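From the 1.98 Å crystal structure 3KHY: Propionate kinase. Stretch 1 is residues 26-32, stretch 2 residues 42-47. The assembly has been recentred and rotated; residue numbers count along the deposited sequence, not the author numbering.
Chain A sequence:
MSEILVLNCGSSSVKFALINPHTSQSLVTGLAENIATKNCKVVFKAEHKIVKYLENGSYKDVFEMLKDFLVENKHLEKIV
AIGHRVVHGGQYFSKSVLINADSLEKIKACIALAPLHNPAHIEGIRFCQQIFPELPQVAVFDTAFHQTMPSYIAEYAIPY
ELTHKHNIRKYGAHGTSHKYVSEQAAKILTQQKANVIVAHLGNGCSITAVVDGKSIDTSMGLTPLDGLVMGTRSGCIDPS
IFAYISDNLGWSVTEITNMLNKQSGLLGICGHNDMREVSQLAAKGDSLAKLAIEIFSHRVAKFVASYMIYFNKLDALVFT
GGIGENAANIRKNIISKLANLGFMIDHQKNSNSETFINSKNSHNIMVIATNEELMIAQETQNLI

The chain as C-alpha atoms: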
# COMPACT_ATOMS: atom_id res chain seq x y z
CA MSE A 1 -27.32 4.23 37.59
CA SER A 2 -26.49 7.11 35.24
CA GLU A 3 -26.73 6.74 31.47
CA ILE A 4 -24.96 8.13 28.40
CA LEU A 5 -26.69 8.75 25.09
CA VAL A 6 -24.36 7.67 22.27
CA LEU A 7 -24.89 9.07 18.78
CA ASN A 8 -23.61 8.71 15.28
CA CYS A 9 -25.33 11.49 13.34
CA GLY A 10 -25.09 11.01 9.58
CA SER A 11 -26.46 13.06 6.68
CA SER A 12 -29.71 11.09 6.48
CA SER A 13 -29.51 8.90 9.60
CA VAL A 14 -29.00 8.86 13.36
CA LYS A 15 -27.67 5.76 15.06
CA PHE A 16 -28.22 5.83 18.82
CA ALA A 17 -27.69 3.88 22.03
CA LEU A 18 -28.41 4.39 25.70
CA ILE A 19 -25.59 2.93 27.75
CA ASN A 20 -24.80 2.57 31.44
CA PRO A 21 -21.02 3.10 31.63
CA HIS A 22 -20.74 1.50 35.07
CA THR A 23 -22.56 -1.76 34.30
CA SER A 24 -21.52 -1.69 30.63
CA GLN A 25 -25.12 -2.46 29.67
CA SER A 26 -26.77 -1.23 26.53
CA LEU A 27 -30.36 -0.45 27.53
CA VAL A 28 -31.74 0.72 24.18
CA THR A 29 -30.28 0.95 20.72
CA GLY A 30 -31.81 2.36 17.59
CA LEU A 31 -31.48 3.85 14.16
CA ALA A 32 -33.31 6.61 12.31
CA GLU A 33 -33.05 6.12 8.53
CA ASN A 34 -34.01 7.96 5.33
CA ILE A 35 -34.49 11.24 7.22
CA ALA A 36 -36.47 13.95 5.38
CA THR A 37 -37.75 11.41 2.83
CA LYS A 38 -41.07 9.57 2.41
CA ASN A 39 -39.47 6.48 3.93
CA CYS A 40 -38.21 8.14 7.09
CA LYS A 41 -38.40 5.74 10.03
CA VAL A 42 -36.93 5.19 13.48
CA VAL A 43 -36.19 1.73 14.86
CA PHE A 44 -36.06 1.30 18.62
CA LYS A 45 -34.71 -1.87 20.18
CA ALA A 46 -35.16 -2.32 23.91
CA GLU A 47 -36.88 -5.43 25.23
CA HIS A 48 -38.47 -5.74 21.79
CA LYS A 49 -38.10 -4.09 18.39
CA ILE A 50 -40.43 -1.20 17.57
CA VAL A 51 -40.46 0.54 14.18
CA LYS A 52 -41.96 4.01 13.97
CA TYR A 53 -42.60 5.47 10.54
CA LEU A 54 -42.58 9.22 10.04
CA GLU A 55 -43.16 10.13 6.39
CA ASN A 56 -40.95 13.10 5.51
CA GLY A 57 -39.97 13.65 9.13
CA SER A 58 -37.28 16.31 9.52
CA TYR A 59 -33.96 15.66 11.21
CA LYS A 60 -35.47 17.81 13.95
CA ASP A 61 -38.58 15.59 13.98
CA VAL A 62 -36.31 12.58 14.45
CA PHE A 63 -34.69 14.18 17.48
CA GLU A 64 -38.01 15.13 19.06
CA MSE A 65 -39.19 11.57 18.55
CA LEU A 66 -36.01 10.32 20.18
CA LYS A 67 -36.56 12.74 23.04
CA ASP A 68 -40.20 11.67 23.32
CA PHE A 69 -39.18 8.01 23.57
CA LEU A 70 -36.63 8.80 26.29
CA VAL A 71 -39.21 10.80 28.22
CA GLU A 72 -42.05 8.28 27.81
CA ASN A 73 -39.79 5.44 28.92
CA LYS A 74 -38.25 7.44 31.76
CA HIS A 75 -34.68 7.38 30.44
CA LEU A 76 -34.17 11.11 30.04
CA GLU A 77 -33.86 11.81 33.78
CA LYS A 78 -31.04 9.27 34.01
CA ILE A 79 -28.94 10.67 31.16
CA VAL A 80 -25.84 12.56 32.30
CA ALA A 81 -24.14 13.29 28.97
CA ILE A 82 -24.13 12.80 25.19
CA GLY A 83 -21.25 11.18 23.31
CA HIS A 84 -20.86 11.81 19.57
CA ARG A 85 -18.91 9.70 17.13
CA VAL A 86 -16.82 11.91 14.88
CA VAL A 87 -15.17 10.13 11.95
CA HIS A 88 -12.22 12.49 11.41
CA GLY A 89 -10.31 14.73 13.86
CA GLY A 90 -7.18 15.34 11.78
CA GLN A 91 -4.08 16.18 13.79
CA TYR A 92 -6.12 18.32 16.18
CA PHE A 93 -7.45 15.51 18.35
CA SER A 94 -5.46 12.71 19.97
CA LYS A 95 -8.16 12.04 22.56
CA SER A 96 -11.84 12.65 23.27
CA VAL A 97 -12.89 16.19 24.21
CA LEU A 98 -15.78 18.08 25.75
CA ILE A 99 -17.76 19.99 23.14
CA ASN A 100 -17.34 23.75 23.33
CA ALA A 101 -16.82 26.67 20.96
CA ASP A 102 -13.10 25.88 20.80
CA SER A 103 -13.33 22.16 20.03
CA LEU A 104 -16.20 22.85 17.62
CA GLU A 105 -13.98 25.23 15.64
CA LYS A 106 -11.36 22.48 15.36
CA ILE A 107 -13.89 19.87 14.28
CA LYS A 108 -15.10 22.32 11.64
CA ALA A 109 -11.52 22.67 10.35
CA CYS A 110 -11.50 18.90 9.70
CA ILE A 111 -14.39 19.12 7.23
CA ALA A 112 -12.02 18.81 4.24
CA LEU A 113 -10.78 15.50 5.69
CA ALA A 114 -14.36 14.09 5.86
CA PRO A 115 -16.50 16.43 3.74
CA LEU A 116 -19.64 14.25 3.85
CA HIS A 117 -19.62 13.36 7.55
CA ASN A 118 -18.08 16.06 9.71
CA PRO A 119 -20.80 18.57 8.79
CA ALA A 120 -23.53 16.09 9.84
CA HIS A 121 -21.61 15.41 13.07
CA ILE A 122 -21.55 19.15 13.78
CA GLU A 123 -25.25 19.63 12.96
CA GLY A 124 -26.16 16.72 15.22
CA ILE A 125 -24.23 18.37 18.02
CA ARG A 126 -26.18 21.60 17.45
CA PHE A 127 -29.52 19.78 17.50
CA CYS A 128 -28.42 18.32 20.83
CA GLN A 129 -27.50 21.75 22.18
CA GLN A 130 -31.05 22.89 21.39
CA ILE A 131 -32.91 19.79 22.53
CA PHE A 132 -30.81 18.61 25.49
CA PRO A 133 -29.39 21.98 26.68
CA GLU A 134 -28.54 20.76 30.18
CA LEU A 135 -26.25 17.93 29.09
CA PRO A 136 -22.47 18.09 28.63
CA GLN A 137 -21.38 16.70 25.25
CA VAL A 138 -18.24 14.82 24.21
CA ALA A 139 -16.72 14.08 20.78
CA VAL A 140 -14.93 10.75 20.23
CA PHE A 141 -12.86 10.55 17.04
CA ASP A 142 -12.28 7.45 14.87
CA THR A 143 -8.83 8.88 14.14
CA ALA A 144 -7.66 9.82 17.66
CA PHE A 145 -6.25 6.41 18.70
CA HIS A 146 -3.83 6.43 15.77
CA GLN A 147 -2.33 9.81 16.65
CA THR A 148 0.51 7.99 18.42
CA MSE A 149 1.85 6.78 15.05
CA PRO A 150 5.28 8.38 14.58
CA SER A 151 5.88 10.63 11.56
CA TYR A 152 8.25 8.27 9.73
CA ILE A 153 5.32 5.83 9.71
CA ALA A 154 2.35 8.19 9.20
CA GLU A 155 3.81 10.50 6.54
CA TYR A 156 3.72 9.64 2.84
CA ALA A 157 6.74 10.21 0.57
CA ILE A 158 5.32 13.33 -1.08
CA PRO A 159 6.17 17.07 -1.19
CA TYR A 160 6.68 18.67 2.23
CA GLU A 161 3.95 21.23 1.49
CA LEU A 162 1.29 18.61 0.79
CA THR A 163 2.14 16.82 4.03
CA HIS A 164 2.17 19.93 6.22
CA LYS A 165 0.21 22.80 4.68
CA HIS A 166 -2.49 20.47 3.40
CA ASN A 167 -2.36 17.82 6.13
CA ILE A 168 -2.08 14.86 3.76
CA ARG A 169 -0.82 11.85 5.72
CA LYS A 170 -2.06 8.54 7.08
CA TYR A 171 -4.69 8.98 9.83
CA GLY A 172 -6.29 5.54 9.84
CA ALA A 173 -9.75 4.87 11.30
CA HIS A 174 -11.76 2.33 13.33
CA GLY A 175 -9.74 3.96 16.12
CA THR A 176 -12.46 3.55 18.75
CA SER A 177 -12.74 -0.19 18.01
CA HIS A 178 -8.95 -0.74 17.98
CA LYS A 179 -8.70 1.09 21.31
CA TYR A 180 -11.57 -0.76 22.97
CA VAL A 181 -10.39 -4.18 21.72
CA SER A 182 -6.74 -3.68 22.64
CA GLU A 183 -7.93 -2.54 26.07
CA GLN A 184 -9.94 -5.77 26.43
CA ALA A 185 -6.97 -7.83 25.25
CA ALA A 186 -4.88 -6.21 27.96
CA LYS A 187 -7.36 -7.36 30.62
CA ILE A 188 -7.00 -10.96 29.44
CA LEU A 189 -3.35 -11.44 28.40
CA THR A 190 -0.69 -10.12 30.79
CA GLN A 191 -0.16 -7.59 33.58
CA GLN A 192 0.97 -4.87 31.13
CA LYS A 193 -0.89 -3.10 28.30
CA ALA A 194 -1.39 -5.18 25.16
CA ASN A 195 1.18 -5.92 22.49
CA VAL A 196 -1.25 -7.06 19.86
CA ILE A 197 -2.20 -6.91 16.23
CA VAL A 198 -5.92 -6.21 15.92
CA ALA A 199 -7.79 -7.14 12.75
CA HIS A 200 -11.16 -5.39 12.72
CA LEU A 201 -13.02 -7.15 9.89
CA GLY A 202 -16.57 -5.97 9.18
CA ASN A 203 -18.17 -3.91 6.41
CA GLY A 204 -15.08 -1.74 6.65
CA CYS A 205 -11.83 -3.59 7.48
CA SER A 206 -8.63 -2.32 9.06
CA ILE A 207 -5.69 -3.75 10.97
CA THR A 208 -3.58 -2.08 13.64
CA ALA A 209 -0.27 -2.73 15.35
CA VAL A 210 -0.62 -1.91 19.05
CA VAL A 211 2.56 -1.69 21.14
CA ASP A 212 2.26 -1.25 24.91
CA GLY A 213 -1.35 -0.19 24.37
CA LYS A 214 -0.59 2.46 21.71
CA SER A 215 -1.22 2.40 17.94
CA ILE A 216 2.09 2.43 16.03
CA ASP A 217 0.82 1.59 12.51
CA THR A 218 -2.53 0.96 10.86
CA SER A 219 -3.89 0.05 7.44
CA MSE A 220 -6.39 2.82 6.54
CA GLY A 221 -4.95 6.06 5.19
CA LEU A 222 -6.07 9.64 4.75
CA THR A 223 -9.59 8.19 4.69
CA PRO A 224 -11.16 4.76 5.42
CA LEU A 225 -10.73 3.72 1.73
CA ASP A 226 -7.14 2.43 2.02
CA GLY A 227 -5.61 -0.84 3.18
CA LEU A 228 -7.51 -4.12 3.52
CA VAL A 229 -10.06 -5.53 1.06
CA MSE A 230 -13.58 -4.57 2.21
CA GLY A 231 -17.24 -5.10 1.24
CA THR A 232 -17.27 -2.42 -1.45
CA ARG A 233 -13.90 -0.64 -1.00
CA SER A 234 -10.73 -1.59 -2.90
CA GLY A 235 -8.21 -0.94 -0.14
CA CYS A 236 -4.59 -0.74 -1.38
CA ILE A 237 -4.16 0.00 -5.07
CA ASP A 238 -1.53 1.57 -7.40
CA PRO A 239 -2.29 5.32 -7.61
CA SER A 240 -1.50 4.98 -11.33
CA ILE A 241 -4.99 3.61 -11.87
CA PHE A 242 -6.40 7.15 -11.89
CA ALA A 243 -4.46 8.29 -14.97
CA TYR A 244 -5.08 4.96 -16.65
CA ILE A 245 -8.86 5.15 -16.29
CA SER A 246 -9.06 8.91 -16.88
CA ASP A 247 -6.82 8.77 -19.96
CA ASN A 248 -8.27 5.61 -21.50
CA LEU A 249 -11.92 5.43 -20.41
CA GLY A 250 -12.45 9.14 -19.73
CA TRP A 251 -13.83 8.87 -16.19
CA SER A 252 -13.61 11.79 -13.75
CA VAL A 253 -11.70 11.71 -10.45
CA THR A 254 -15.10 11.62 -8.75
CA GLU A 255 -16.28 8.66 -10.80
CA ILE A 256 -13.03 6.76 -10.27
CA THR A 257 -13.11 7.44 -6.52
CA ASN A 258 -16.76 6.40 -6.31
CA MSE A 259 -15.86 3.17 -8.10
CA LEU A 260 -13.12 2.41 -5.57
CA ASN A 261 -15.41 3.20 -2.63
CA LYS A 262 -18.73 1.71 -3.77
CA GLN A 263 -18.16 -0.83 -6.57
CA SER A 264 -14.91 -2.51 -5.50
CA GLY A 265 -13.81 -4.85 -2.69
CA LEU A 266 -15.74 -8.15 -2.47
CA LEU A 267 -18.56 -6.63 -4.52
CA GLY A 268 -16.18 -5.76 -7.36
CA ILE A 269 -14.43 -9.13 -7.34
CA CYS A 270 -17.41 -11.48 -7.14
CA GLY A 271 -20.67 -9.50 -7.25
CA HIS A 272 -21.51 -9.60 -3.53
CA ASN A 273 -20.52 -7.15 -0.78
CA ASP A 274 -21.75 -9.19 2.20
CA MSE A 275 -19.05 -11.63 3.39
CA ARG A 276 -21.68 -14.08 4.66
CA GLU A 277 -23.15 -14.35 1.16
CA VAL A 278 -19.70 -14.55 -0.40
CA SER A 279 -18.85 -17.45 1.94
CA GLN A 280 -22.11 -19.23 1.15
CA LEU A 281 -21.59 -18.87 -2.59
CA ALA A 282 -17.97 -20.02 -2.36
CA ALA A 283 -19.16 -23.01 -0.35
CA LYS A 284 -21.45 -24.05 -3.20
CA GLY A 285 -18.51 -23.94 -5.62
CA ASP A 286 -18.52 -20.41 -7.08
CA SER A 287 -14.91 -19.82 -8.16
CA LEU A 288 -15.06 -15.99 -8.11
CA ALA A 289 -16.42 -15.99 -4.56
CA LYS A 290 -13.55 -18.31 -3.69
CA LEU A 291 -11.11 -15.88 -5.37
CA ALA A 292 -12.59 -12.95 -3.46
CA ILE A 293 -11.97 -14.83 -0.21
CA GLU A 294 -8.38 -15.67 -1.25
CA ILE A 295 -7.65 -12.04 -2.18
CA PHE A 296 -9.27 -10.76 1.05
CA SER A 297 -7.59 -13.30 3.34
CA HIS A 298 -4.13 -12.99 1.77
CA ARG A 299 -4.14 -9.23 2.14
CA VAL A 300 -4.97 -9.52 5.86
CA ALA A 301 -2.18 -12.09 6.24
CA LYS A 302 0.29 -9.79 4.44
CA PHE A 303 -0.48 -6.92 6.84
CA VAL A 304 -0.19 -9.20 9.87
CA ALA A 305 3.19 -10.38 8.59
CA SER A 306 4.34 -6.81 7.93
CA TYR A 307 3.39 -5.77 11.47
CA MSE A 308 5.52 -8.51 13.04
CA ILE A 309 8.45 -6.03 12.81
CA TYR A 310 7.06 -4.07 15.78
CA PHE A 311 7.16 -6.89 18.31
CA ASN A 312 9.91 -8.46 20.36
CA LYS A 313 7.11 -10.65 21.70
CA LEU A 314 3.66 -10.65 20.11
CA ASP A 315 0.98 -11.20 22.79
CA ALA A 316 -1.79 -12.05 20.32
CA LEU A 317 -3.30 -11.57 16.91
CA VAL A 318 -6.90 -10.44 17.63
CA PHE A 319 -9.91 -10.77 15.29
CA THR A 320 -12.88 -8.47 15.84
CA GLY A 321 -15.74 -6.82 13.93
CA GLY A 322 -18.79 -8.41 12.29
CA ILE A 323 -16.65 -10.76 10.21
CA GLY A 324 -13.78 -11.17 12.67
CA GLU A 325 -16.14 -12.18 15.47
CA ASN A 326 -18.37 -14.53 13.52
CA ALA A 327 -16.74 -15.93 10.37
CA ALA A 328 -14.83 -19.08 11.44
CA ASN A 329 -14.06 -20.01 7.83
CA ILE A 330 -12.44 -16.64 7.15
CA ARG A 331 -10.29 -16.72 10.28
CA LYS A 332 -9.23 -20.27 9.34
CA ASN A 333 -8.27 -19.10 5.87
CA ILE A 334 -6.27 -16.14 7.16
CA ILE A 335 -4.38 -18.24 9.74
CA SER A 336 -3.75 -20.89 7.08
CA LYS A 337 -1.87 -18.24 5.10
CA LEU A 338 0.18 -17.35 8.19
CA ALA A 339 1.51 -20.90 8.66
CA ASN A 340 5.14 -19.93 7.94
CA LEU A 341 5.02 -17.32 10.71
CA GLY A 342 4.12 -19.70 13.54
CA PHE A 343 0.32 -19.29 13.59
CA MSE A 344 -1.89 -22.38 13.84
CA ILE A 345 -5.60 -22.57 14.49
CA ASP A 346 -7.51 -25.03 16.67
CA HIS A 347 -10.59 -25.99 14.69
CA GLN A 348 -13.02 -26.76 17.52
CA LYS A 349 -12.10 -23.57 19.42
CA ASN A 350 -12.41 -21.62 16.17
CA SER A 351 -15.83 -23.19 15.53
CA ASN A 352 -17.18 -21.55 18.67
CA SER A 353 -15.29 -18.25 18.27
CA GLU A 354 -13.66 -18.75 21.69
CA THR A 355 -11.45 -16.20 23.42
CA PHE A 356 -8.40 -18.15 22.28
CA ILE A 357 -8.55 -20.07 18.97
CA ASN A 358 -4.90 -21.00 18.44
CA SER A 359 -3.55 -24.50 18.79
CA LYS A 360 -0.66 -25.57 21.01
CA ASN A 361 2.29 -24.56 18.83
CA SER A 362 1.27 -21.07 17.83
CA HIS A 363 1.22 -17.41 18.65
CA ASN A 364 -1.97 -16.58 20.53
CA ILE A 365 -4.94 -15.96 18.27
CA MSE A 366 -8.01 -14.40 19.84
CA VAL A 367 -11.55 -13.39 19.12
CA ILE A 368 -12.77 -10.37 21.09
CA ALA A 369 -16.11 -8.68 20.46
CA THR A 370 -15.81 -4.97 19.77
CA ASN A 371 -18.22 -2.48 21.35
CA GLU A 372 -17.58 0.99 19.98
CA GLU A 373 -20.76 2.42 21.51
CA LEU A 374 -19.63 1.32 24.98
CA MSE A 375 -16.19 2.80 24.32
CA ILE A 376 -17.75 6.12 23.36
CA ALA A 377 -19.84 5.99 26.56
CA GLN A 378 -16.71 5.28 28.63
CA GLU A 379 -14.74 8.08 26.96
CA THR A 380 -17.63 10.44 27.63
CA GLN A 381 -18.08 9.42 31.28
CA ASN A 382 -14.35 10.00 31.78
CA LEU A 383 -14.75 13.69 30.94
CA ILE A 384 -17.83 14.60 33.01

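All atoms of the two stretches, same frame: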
# COMPACT_ATOMS: atom_id res chain seq x y z
N SER A 26 -26.04 -1.98 27.51
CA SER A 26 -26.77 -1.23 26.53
C SER A 26 -28.26 -1.43 26.79
O SER A 26 -28.77 -2.55 26.70
CB SER A 26 -26.40 -1.72 25.13
OG SER A 26 -27.17 -1.06 24.15
N LEU A 27 -28.95 -0.35 27.15
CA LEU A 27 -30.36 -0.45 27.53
C LEU A 27 -31.28 -0.36 26.31
O LEU A 27 -32.28 -1.08 26.22
CB LEU A 27 -30.73 0.66 28.52
CG LEU A 27 -29.96 0.70 29.84
CD1 LEU A 27 -28.56 1.21 29.61
CD2 LEU A 27 -30.68 1.60 30.82
N VAL A 28 -30.96 0.54 25.40
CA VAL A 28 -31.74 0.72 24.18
C VAL A 28 -30.76 1.01 23.07
O VAL A 28 -29.75 1.68 23.30
CB VAL A 28 -32.70 1.94 24.27
CG1 VAL A 28 -33.60 1.99 23.05
CG2 VAL A 28 -33.53 1.89 25.54
N THR A 29 -31.03 0.50 21.88
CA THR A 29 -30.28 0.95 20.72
C THR A 29 -31.29 1.25 19.65
O THR A 29 -32.44 0.82 19.74
CB THR A 29 -29.32 -0.11 20.18
OG1 THR A 29 -30.07 -1.23 19.70
CG2 THR A 29 -28.33 -0.57 21.26
N GLY A 30 -30.87 1.98 18.62
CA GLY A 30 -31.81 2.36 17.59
C GLY A 30 -31.16 2.98 16.38
O GLY A 30 -29.95 3.23 16.35
N LEU A 31 -31.97 3.24 15.38
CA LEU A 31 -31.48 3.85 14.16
C LEU A 31 -32.60 4.55 13.43
O LEU A 31 -33.62 3.93 13.11
CB LEU A 31 -30.86 2.79 13.26
CG LEU A 31 -30.38 3.32 11.91
CD1 LEU A 31 -29.15 4.21 12.07
CD2 LEU A 31 -30.10 2.16 10.97
N ALA A 32 -32.43 5.85 13.20
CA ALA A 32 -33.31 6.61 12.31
C ALA A 32 -32.69 6.59 10.92
O ALA A 32 -31.49 6.79 10.77
CB ALA A 32 -33.46 8.03 12.81
N VAL A 42 -37.83 5.39 12.37
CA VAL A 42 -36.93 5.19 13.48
C VAL A 42 -37.17 3.82 14.09
O VAL A 42 -38.30 3.48 14.45
CB VAL A 42 -37.13 6.27 14.56
CG1 VAL A 42 -36.02 6.19 15.60
CG2 VAL A 42 -37.17 7.65 13.91
N VAL A 43 -36.11 3.02 14.17
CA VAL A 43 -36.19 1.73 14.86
C VAL A 43 -35.70 1.88 16.29
O VAL A 43 -34.67 2.51 16.55
CB VAL A 43 -35.34 0.66 14.16
CG1 VAL A 43 -35.56 -0.69 14.83
CG2 VAL A 43 -35.67 0.59 12.67
N PHE A 44 -36.45 1.32 17.23
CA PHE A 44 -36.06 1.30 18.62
C PHE A 44 -35.98 -0.15 19.06
O PHE A 44 -36.93 -0.91 18.87
CB PHE A 44 -37.12 1.98 19.49
CG PHE A 44 -37.27 3.46 19.25
CD1 PHE A 44 -36.53 4.37 19.97
CD2 PHE A 44 -38.21 3.94 18.34
CE1 PHE A 44 -36.69 5.73 19.77
CE2 PHE A 44 -38.37 5.29 18.14
CZ PHE A 44 -37.62 6.19 18.85
N LYS A 45 -34.86 -0.52 19.66
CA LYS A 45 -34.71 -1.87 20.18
C LYS A 45 -34.39 -1.84 21.67
O LYS A 45 -33.27 -1.52 22.07
CB LYS A 45 -33.60 -2.61 19.43
CG LYS A 45 -33.90 -2.84 17.95
CD LYS A 45 -32.68 -3.40 17.22
CE LYS A 45 -33.05 -3.87 15.82
NZ LYS A 45 -31.87 -4.39 15.06
N ALA A 46 -35.39 -2.15 22.49
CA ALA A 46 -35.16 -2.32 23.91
C ALA A 46 -35.41 -3.78 24.23
O ALA A 46 -34.66 -4.64 23.78
CB ALA A 46 -36.08 -1.43 24.72
N GLU A 47 -36.46 -4.05 24.99
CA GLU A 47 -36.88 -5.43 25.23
C GLU A 47 -37.33 -6.06 23.92
O GLU A 47 -37.00 -7.21 23.63
CB GLU A 47 -38.00 -5.49 26.26
CG GLU A 47 -37.54 -5.90 27.65
CD GLU A 47 -37.00 -7.32 27.69
OE1 GLU A 47 -37.33 -8.11 26.78
OE2 GLU A 47 -36.24 -7.64 28.63
O HOH W 1 -30.84 -3.12 21.84

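The contact is a two-stranded antiparallel pairing, and its backbone sets the rules. Strand 26-32 and strand 42-45 run at 174° to each other, their axes approaching to 4.5 Å, and four hydrogen bonds hold them in two reciprocal pairs. T29 N donates to K45 O at 3.0 Å and K45 N returns a bond to T29 O at 2.8 Å; two residues along, L31 N donates to V43 O at 3.0 Å while V43 N reaches L31 O at 2.9 Å. The N-H...O angles lie between 153° and 176°, so every donor points well at its acceptor. Between and beyond these pairs sit the non-hydrogen-bonded pairs G30 with F44 and A32 with V42, where the alpha carbons come closer, 4.5 Å from G30 CA to F44 CA and 4.1 Å from A32 CA to V42 CA, against 5.3 Å from T29 CA to K45 CA.

Weaker polar contacts extend the ladder. V28 CA lies 3.4 Å from K45 O, and V42 CA lies 3.6 Å from L31 O, each with an angle of 142° at the hydrogen. These CA-H...O contacts fall on carbonyls that already accept an amide hydrogen, so K45 O and L31 O each serve two donors. K45 O has a further partner: a water donates to it at 2.9 Å from the water O and also hydrogen-bonds T29 OG1, 3.0 Å from the same O, tying the threonine side chain to the neighbouring strand's backbone.

Side chains alternate between the two faces. T29, L31, V43 and K45 share one face. There T29, its chi1 in the p well, places OG1 3.8 Å from K45 CB; the lysine starts out on this face, but its nearly extended chain leads its end away from the partner strand.

The other face carries A32, V42 and F44, all buried. A32 CB packs 3.9 Å from V42 CG2, a small residue set beside a branched one at the close pair. Near the other end, V28 CG2 meets A46 CB at 4.3 Å, a looser apolar touch beyond the last bridge.

G30 is the most instructive position. Its CA comes within 3.0 Å of V43 O, and its backbone is almost fully extended, at phi/psi -171/175. An ideally placed CB would point to the face of F44 and lie only 2.6 Å from V43 O, a clash. In this conformation, glycine's missing side chain is what permits so close an approach.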